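Local coordinates for protein isomaltodextranase (Arthrobacter globiformis, PDB 5AWO) that hydrolyses (1->6)-alpha-D-glucosidic linkages in polysaccharides, removing successive isomaltose units from the non-reducing ends of the chains, at residues L428-G433 / R475-F480. Sequence-based numbering, arbitrary orientation.
Sequences LGLATG and RYPAAF
P477 packs its ring against the loop 428-433 in the tight, buried part: CG lies 3.1 Å from L428 O and 3.9 Å from L430 CD2. Proline suits the spot: its compact ring, with CB directed toward the loop, fits close against the L428 carbonyl. Beside it, L428 CD2 rests 3.8 Å from F480 CZ, the two side chains crossing at about a right angle. Between the leucines, G429 takes a positive phi (87°), a backbone shape glycine accommodates easily. Toward the exposed side the packing thins and R475 takes over. Its chain leaves with CG anti to the backbone N and bends at chi3 (-66°), so that R475 NH1 donates a nearly straight bond to G429 O (3.1 Å, 167°). The oxygen lies in the guanidinium plane, NH1 above the carbonyl plane. A431, small and exposed, has CB 4.0 Å from R475 NH1. A salt bridge from R475 NE to E607 OE2 and a cation-pi contact of R475 with W605 are consistent with a fixed guanidinium. The contact joins the C-terminal beta-sandwich to the carbohydrate-binding module: W405 of strand 405-410 lies against L428, L430 and P477, strand 395-399 touches L428, P477 and F480, and strand 473-477 runs antiparallel to 601-609.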
ATOM      1  N   LEU A 428     -12.526   3.264  18.714  1.00 17.68           N
ATOM      2  CA  LEU A 428     -11.065   3.063  18.698  1.00 18.46           C
ATOM      3  C   LEU A 428     -10.537   2.151  19.814  1.00 19.88           C
ATOM      4  O   LEU A 428      -9.505   1.524  19.644  1.00 20.33           O
ATOM      5  CB  LEU A 428     -10.312   4.391  18.715  1.00 18.78           C
ATOM      6  CG  LEU A 428     -10.670   5.388  17.589  1.00 19.20           C
ATOM      7  CD1 LEU A 428      -9.756   6.586  17.649  1.00 19.66           C
ATOM      8  CD2 LEU A 428     -10.666   4.744  16.205  1.00 19.61           C
ATOM      9  N   GLY A 429     -11.244   2.099  20.942  1.00 20.56           N
ATOM     10  CA  GLY A 429     -10.853   1.201  22.051  1.00 20.58           C
ATOM     11  C   GLY A 429      -9.851   1.835  22.996  1.00 21.20           C
ATOM     12  O   GLY A 429      -8.997   1.149  23.556  1.00 21.21           O
ATOM     13  N   LEU A 430      -9.925   3.150  23.150  1.00 20.80           N
ATOM     14  CA  LEU A 430      -9.035   3.893  24.048  1.00 22.05           C
ATOM     15  C   LEU A 430      -9.749   4.216  25.352  1.00 22.77           C
ATOM     16  O   LEU A 430     -10.970   4.299  25.396  1.00 22.06           O
ATOM     17  CB  LEU A 430      -8.586   5.194  23.402  1.00 22.15           C
ATOM     18  CG  LEU A 430      -8.036   5.078  21.989  1.00 22.00           C
ATOM     19  CD1 LEU A 430      -7.672   6.473  21.521  1.00 22.14           C
ATOM     20  CD2 LEU A 430      -6.855   4.127  21.937  1.00 21.26           C
ATOM     21  N   ALA A 431      -8.963   4.408  26.411  1.00 24.09           N
ATOM     22  CA  ALA A 431      -9.494   4.722  27.735  1.00 26.61           C
ATOM     23  C   ALA A 431      -9.302   6.211  28.090  1.00 28.28           C
ATOM     24  O   ALA A 431      -9.767   6.659  29.144  1.00 31.44           O
ATOM     25  CB  ALA A 431      -8.803   3.849  28.777  1.00 26.44           C
ATOM     26  N   THR A 432      -8.621   6.955  27.210  1.00 26.65           N
ATOM     27  CA  THR A 432      -8.028   8.270  27.505  1.00 27.25           C
ATOM     28  C   THR A 432      -8.682   9.502  26.880  1.00 27.23           C
ATOM     29  O   THR A 432      -8.351  10.621  27.253  1.00 27.37           O
ATOM     30  CB  THR A 432      -6.593   8.343  26.950  1.00 27.78           C
ATOM     31  OG1 THR A 432      -6.600   8.046  25.538  1.00 27.36           O
ATOM     32  CG2 THR A 432      -5.682   7.363  27.663  1.00 29.13           C
ATOM     33  N   GLY A 433      -9.529   9.312  25.878  1.00 26.00           N
ATOM     34  CA  GLY A 433      -9.897  10.461  25.009  1.00 23.03           C
ATOM     35  C   GLY A 433      -8.662  11.000  24.314  1.00 23.32           C
ATOM     36  O   GLY A 433      -7.632  10.322  24.221  1.00 23.45           O
ATOM     37  N   ARG A 475      -1.454   3.114  24.373  1.00 24.42           N
ATOM     38  CA  ARG A 475      -2.237   1.954  23.936  1.00 23.26           C
ATOM     39  C   ARG A 475      -2.365   1.893  22.396  1.00 22.77           C
ATOM     40  O   ARG A 475      -2.776   2.869  21.770  1.00 22.48           O
ATOM     41  CB  ARG A 475      -3.638   1.950  24.547  1.00 23.77           C
ATOM     42  CG  ARG A 475      -4.499   0.766  24.134  1.00 23.95           C
ATOM     43  CD  ARG A 475      -5.874   0.761  24.712  1.00 24.14           C
ATOM     44  NE  ARG A 475      -5.844   0.600  26.177  1.00 24.13           N
ATOM     45  CZ  ARG A 475      -6.927   0.537  26.946  1.00 25.54           C
ATOM     46  NH1 ARG A 475      -8.161   0.635  26.449  1.00 24.72           N
ATOM     47  NH2 ARG A 475      -6.771   0.403  28.273  1.00 25.96           N
ATOM     48  N   TYR A 476      -2.090   0.711  21.855  1.00 21.60           N
ATOM     49  CA  TYR A 476      -2.246   0.368  20.434  1.00 20.84           C
ATOM     50  C   TYR A 476      -3.297  -0.722  20.272  1.00 20.95           C
ATOM     51  O   TYR A 476      -3.018  -1.892  20.516  1.00 20.74           O
ATOM     52  CB  TYR A 476      -0.923  -0.114  19.865  1.00 20.44           C
ATOM     53  CG  TYR A 476       0.175   0.887  19.994  1.00 21.17           C
ATOM     54  CD1 TYR A 476       0.884   1.020  21.184  1.00 22.50           C
ATOM     55  CD2 TYR A 476       0.490   1.758  18.945  1.00 20.25           C
ATOM     56  CE1 TYR A 476       1.903   1.946  21.302  1.00 22.81           C
ATOM     57  CE2 TYR A 476       1.508   2.686  19.052  1.00 22.08           C
ATOM     58  CZ  TYR A 476       2.206   2.801  20.242  1.00 23.96           C
ATOM     59  OH  TYR A 476       3.219   3.734  20.320  1.00 24.03           O
ATOM     60  N   PRO A 477      -4.521  -0.361  19.837  1.00 19.51           N
ATOM     61  CA  PRO A 477      -5.556  -1.342  19.568  1.00 19.14           C
ATOM     62  C   PRO A 477      -5.222  -2.283  18.409  1.00 20.58           C
ATOM     63  O   PRO A 477      -4.794  -1.838  17.347  1.00 19.62           O
ATOM     64  CB  PRO A 477      -6.768  -0.480  19.212  1.00 19.34           C
ATOM     65  CG  PRO A 477      -6.510   0.805  19.927  1.00 19.49           C
ATOM     66  CD  PRO A 477      -5.062   1.012  19.725  1.00 18.86           C
ATOM     67  N   ALA A 478      -5.396  -3.585  18.605  1.00 20.94           N
ATOM     68  CA  ALA A 478      -5.005  -4.554  17.581  1.00 20.15           C
ATOM     69  C   ALA A 478      -5.903  -4.469  16.352  1.00 20.03           C
ATOM     70  O   ALA A 478      -5.446  -4.755  15.233  1.00 18.38           O
ATOM     71  CB  ALA A 478      -5.035  -5.973  18.156  1.00 20.85           C
ATOM     72  N   ALA A 479      -7.155  -4.066  16.546  1.00 19.01           N
ATOM     73  CA  ALA A 479      -8.138  -4.015  15.449  1.00 19.39           C
ATOM     74  C   ALA A 479      -7.811  -2.924  14.429  1.00 19.21           C
ATOM     75  O   ALA A 479      -8.378  -2.951  13.339  1.00 18.96           O
ATOM     76  CB  ALA A 479      -9.546  -3.840  15.973  1.00 20.38           C
ATOM     77  N   PHE A 480      -6.930  -1.998  14.789  1.00 17.81           N
ATOM     78  CA  PHE A 480      -6.469  -0.961  13.852  1.00 17.73           C
ATOM     79  C   PHE A 480      -5.035  -1.128  13.397  1.00 17.65           C
ATOM     80  O   PHE A 480      -4.523  -0.283  12.691  1.00 17.28           O
ATOM     81  CB  PHE A 480      -6.713   0.431  14.456  1.00 17.37           C
ATOM     82  CG  PHE A 480      -8.139   0.861  14.356  1.00 17.50           C
ATOM     83  CD1 PHE A 480      -8.602   1.427  13.173  1.00 17.12           C
ATOM     84  CD2 PHE A 480      -9.039   0.671  15.392  1.00 17.58           C
ATOM     85  CE1 PHE A 480      -9.913   1.796  13.020  1.00 18.19           C
ATOM     86  CE2 PHE A 480     -10.361   1.053  15.244  1.00 18.33           C
ATOM     87  CZ  PHE A 480     -10.802   1.596  14.054  1.00 18.19           C
TER